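Local coordinates for protein exoenzyme S (Pseudomonas aeruginosa, PDB 6GN8) that is probably a secreted virulence toxin with GTPase-activating and ADP-ribosyltransferase activities, of which this chain holds the ADP-ribosyltransferase part, at residues 153-157 and 200-204; 39-44 and 57-62. The protein carries 2 engineered substitutions. One frame throughout, in Å; residues are numbered along the deposited sequence.

The two contacts sit at different places in the ADP-ribosyltransferase part and share no secondary-structure element. Contact 1 joins the ends of two neighbouring strands of the five-stranded mixed sheet. It is partly buried, close to the centre of the fold, and a second protein reaches some of its residues. Contact 2 is a buried contact of the helical region, its centre about 20 Å from the centre of the chain. There a short helix and its turn lie against helix 54-77. Contact 1 combines a backbone strand bond with three hydrogen bonds to one carboxylate, while contact 2 is mainly apolar and aromatic. Their centres are 27 Å apart and their nearest atoms about 9 Å.

Contact 1 (153-157 and 200-204); sequences VFGRS and EAALG
Gly155 and Glu200 lie opposite each other, 5.0 Å from CA to CA, where two parallel strands of the mixed sheet of this ADP-ribosyltransferase domain come to an end. Strand 149-155 runs on into a loop at Arg156. Strand 194-200 gives way to a 3-10 turn at 201-203, in which Leu203 N returns to Glu200 O. The strands are joined by Glu200 N donating to Phe154 O at 2.9 Å, with an N-H...O angle of 166°. Phe154 also bonds to Leu198 through its backbone, so the ladder continues back along the sheet. Past this last rung, the side chain of Glu200 takes over. Its CG is anti to the backbone N (chi1 -163°), and the extended chain carries the carboxylate to the start of the 156-157 loop. Glu200 OE2 grips two backbone amides. Arg156 N meets Glu200 OE2 at 2.8 Å, nearly along its C-O axis. Ser157 N reaches the same Glu200 OE2 at 3.0 Å from the syn side, tilted out of the carboxylate plane. The hydroxyl of Ser157 donates to the other oxygen. Three donors on two oxygens should hold the carboxylate's rotation, and they tie the loop to the end of the neighbouring strand. Leu203 also packs against the end of strand 149-155. Leu203 CD1 lies 3.9 Å from Gly155 CA and also touches Phe154 O. The extended Arg156 side chain crosses Leu203 at about a right angle. A chain of another protein packs here: an aromatic side chain of it stacks on Phe154, and an aromatic side chain packs on Leu203. Leu203 CD2 lies at the edge of the Arg156 guanidinium, in its plane and 3.6 Å from NE. On the carboxylate side, Ser157 OG is 2.7 Å from Glu200 OE1 and approaches syn, 22° out of the carboxylate plane.

Contact 2 (39-44 and 57-62); sequences DAEKYL and VMALGL
A short helix and the turn after it pack on helix 54-77 in the helical region of the ADP-ribosyltransferase domain, bringing Tyr43 and Ala40 against Met58, Gly61 and Leu62. The chain leaves the short helix 38-41 through a type I beta turn from Glu41 to Leu44, closed by Leu44 N to Glu41 O. The backbones are closest at Tyr43 and Met58, with CA atoms 5.2 Å apart. The Tyr43 ring lies flat on helix 54-77. With CG anti to the carbonyl carbon (chi1 -59°) it points at the helix, and chi2 (-68°) turns its face to Gly61. Gly61 CA makes a CH-pi contact over the centre of that face, 3.5 Å from the centroid of the Tyr43 ring and 5° off the ring normal. Gly61 has no side chain, and this lets the ring come so near. Lys42 CG lies over the opposite face, so the ring is sandwiched. Met58 CG lies 3.3 Å from Ala40 O. Met58 SD is 3.8 Å from Ala40 CB and 3.7 Å from Leu44 CD2, with the Leu44 and Met58 side chains crossing obliquely. The two methyls of Leu62 divide: CD1 packs on Ala40 CB, and Leu62 CD2 sits 3.4 Å from Asp39 O. Val57 CG1 packs against Tyr43 O. Helix 24-36 joins the same cluster, with Val33 on Met58 and Phe36 on Leu62. At the ring's hydroxyl end a water bridges to helix 54-77. Tyr43 OH is hydrogen-bonded to this water at 2.8 Å, and the water donates to Leu62 O, which also receives a bond from His67 ND1.

Contact 1 (153-157 and 200-204)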
loop_
_atom_site.group_PDB
_atom_site.type_symbol
_atom_site.label_atom_id
_atom_site.label_comp_id
_atom_site.label_asym_id
_atom_site.label_seq_id
_atom_site.Cartn_x
_atom_site.Cartn_y
_atom_site.Cartn_z
ATOM N N VAL C 153 -12.245 -22.835 -4.210
ATOM C CA VAL C 153 -13.179 -21.776 -4.548
ATOM C C VAL C 153 -13.598 -21.044 -3.286
ATOM O O VAL C 153 -13.916 -21.662 -2.262
ATOM C CB VAL C 153 -14.417 -22.393 -5.313
ATOM C CG1 VAL C 153 -15.390 -21.327 -5.817
ATOM C CG2 VAL C 153 -13.992 -23.318 -6.459
ATOM N N PHE C 154 -13.653 -19.712 -3.388
ATOM C CA PHE C 154 -14.137 -18.820 -2.319
ATOM C C PHE C 154 -15.294 -18.001 -2.859
ATOM O O PHE C 154 -15.145 -17.333 -3.887
ATOM C CB PHE C 154 -13.010 -17.903 -1.785
ATOM C CG PHE C 154 -11.956 -18.676 -1.044
ATOM C CD1 PHE C 154 -12.107 -18.967 0.308
ATOM C CD2 PHE C 154 -10.842 -19.179 -1.714
ATOM C CE1 PHE C 154 -11.127 -19.692 0.998
ATOM C CE2 PHE C 154 -9.876 -19.921 -1.038
ATOM C CZ PHE C 154 -10.023 -20.175 0.316
ATOM N N GLY C 155 -16.442 -18.089 -2.195
ATOM C CA GLY C 155 -17.625 -17.348 -2.618
ATOM C C GLY C 155 -18.676 -17.123 -1.549
ATOM O O GLY C 155 -18.540 -17.593 -0.415
ATOM N N ARG C 156 -19.740 -16.399 -1.915
ATOM C CA ARG C 156 -20.863 -16.145 -1.020
ATOM C C ARG C 156 -22.223 -16.519 -1.655
ATOM O O ARG C 156 -23.181 -16.739 -0.910
ATOM C CB ARG C 156 -20.876 -14.672 -0.600
ATOM C CG ARG C 156 -20.025 -14.386 0.620
ATOM C CD ARG C 156 -20.155 -12.932 1.044
ATOM N NE ARG C 156 -18.978 -12.481 1.786
ATOM C CZ ARG C 156 -18.997 -12.058 3.046
ATOM N NH1 ARG C 156 -17.874 -11.681 3.643
ATOM N NH2 ARG C 156 -20.141 -12.004 3.718
ATOM N N SER C 157 -22.312 -16.599 -3.008
ATOM C CA SER C 157 -23.594 -16.786 -3.732
ATOM C C SER C 157 -23.970 -18.245 -4.065
ATOM O O SER C 157 -24.924 -18.472 -4.820
ATOM C CB SER C 157 -23.594 -15.968 -5.018
ATOM O OG SER C 157 -23.340 -14.616 -4.669
ATOM N N GLU C 200 -15.165 -15.670 -6.307
ATOM C CA GLU C 200 -16.335 -15.008 -6.885
ATOM C C GLU C 200 -15.976 -13.538 -7.062
ATOM O O GLU C 200 -15.682 -12.873 -6.065
ATOM C CB GLU C 200 -17.544 -15.186 -5.951
ATOM C CG GLU C 200 -18.886 -14.923 -6.590
ATOM C CD GLU C 200 -20.018 -14.894 -5.588
ATOM O OE1 GLU C 200 -20.945 -14.072 -5.768
ATOM O OE2 GLU C 200 -19.968 -15.671 -4.608
ATOM N N ALA C 201 -15.910 -13.053 -8.328
ATOM C CA ALA C 201 -15.524 -11.666 -8.655
ATOM C C ALA C 201 -16.299 -10.626 -7.815
ATOM O O ALA C 201 -15.691 -9.698 -7.265
ATOM C CB ALA C 201 -15.719 -11.397 -10.135
ATOM N N ALA C 202 -17.618 -10.859 -7.635
ATOM C CA ALA C 202 -18.559 -10.026 -6.870
ATOM C C ALA C 202 -18.191 -9.873 -5.362
ATOM O O ALA C 202 -18.868 -9.103 -4.663
ATOM C CB ALA C 202 -19.966 -10.599 -6.998
ATOM N N LEU C 203 -17.140 -10.581 -4.866
ATOM C CA LEU C 203 -16.713 -10.475 -3.463
ATOM C C LEU C 203 -15.960 -9.157 -3.172
ATOM O O LEU C 203 -16.102 -8.576 -2.082
ATOM C CB LEU C 203 -15.832 -11.666 -3.053
ATOM C CG LEU C 203 -16.570 -12.933 -2.652
ATOM C CD1 LEU C 203 -15.601 -14.009 -2.195
ATOM C CD2 LEU C 203 -17.571 -12.662 -1.563
ATOM N N GLY C 204 -15.152 -8.733 -4.140
ATOM C CA GLY C 204 -14.331 -7.541 -4.036
ATOM C C GLY C 204 -12.878 -7.885 -4.263
ATOM O O GLY C 204 -12.549 -9.040 -4.575
#

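Contact 2 (39-44 and 57-62)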
loop_
_atom_site.group_PDB
_atom_site.type_symbol
_atom_site.label_atom_id
_atom_site.label_comp_id
_atom_site.label_asym_id
_atom_site.label_seq_id
_atom_site.Cartn_x
_atom_site.Cartn_y
_atom_site.Cartn_z
ATOM N N ASP C 39 -39.118 -38.854 -10.402
ATOM C CA ASP C 39 -37.723 -38.402 -10.455
ATOM C C ASP C 39 -37.607 -37.014 -9.860
ATOM O O ASP C 39 -36.619 -36.714 -9.202
ATOM C CB ASP C 39 -37.189 -38.416 -11.900
ATOM C CG ASP C 39 -36.623 -39.754 -12.353
ATOM O OD1 ASP C 39 -36.693 -40.729 -11.563
ATOM O OD2 ASP C 39 -36.090 -39.820 -13.493
ATOM N N ALA C 40 -38.616 -36.161 -10.097
ATOM C CA ALA C 40 -38.658 -34.818 -9.519
ATOM C C ALA C 40 -39.231 -34.869 -8.086
ATOM O O ALA C 40 -38.658 -34.280 -7.171
ATOM C CB ALA C 40 -39.485 -33.891 -10.399
ATOM N N GLU C 41 -40.322 -35.617 -7.892
ATOM C CA GLU C 41 -41.069 -35.702 -6.633
ATOM C C GLU C 41 -40.284 -36.295 -5.451
ATOM O O GLU C 41 -40.590 -35.931 -4.318
ATOM C CB GLU C 41 -42.369 -36.479 -6.805
ATOM C CG GLU C 41 -43.186 -36.100 -8.018
ATOM C CD GLU C 41 -44.396 -36.995 -8.166
ATOM O OE1 GLU C 41 -45.415 -36.706 -7.501
ATOM O OE2 GLU C 41 -44.322 -37.996 -8.915
ATOM N N LYS C 42 -39.286 -37.180 -5.677
ATOM C CA LYS C 42 -38.515 -37.714 -4.535
ATOM C C LYS C 42 -37.825 -36.581 -3.730
ATOM O O LYS C 42 -37.639 -36.725 -2.512
ATOM C CB LYS C 42 -37.498 -38.792 -4.955
ATOM C CG LYS C 42 -36.256 -38.347 -5.742
ATOM C CD LYS C 42 -35.232 -39.508 -5.829
ATOM C CE LYS C 42 -34.438 -39.613 -4.544
ATOM N NZ LYS C 42 -33.623 -40.857 -4.431
ATOM N N TYR C 43 -37.529 -35.437 -4.394
ATOM C CA TYR C 43 -36.886 -34.296 -3.736
ATOM C C TYR C 43 -37.851 -33.397 -2.978
ATOM O O TYR C 43 -37.374 -32.522 -2.274
ATOM C CB TYR C 43 -36.100 -33.452 -4.748
ATOM C CG TYR C 43 -35.032 -34.269 -5.435
ATOM C CD1 TYR C 43 -33.924 -34.733 -4.731
ATOM C CD2 TYR C 43 -35.173 -34.657 -6.761
ATOM C CE1 TYR C 43 -32.972 -35.541 -5.339
ATOM C CE2 TYR C 43 -34.228 -35.466 -7.378
ATOM C CZ TYR C 43 -33.119 -35.891 -6.667
ATOM O OH TYR C 43 -32.175 -36.679 -7.275
ATOM N N LEU C 44 -39.177 -33.619 -3.077
ATOM C CA LEU C 44 -40.171 -32.785 -2.395
ATOM C C LEU C 44 -40.083 -32.893 -0.865
ATOM O O LEU C 44 -40.149 -33.998 -0.309
ATOM C CB LEU C 44 -41.594 -33.102 -2.862
ATOM C CG LEU C 44 -41.971 -32.617 -4.252
ATOM C CD1 LEU C 44 -43.251 -33.252 -4.699
ATOM C CD2 LEU C 44 -42.103 -31.112 -4.294
ATOM N N VAL C 57 -36.415 -26.739 -5.216
ATOM C CA VAL C 57 -35.902 -27.904 -4.483
ATOM C C VAL C 57 -35.857 -29.113 -5.444
ATOM O O VAL C 57 -34.837 -29.787 -5.495
ATOM C CB VAL C 57 -36.726 -28.164 -3.185
ATOM C CG1 VAL C 57 -36.347 -29.487 -2.519
ATOM C CG2 VAL C 57 -36.561 -27.010 -2.199
ATOM N N MET C 58 -36.914 -29.342 -6.245
ATOM C CA MET C 58 -36.913 -30.435 -7.232
ATOM C C MET C 58 -35.878 -30.178 -8.349
ATOM O O MET C 58 -35.158 -31.105 -8.714
ATOM C CB MET C 58 -38.305 -30.636 -7.863
ATOM C CG MET C 58 -39.396 -31.086 -6.885
ATOM S SD MET C 58 -40.925 -31.501 -7.774
ATOM C CE MET C 58 -41.427 -29.896 -8.370
ATOM N N ALA C 59 -35.789 -28.937 -8.880
ATOM C CA ALA C 59 -34.818 -28.619 -9.937
ATOM C C ALA C 59 -33.352 -28.805 -9.466
ATOM O O ALA C 59 -32.536 -29.384 -10.203
ATOM C CB ALA C 59 -35.025 -27.207 -10.451
ATOM N N LEU C 60 -33.031 -28.318 -8.230
ATOM C CA LEU C 60 -31.702 -28.443 -7.625
ATOM C C LEU C 60 -31.375 -29.924 -7.398
ATOM O O LEU C 60 -30.247 -30.330 -7.649
ATOM C CB LEU C 60 -31.609 -27.636 -6.304
ATOM C CG LEU C 60 -31.576 -26.088 -6.423
ATOM C CD1 LEU C 60 -32.035 -25.433 -5.126
ATOM C CD2 LEU C 60 -30.188 -25.570 -6.769
ATOM N N GLY C 61 -32.374 -30.720 -6.997
ATOM C CA GLY C 61 -32.225 -32.159 -6.783
ATOM C C GLY C 61 -31.961 -32.942 -8.054
ATOM O O GLY C 61 -31.039 -33.761 -8.118
ATOM N N LEU C 62 -32.788 -32.692 -9.083
ATOM C CA LEU C 62 -32.683 -33.330 -10.395
ATOM C C LEU C 62 -31.295 -33.070 -10.975
ATOM O O LEU C 62 -30.638 -34.003 -11.450
ATOM C CB LEU C 62 -33.786 -32.802 -11.334
ATOM C CG LEU C 62 -35.197 -33.361 -11.115
ATOM C CD1 LEU C 62 -36.214 -32.451 -11.706
ATOM C CD2 LEU C 62 -35.340 -34.796 -11.684
HETATM O O HOH W 1 -31.393 -36.668 -9.996
#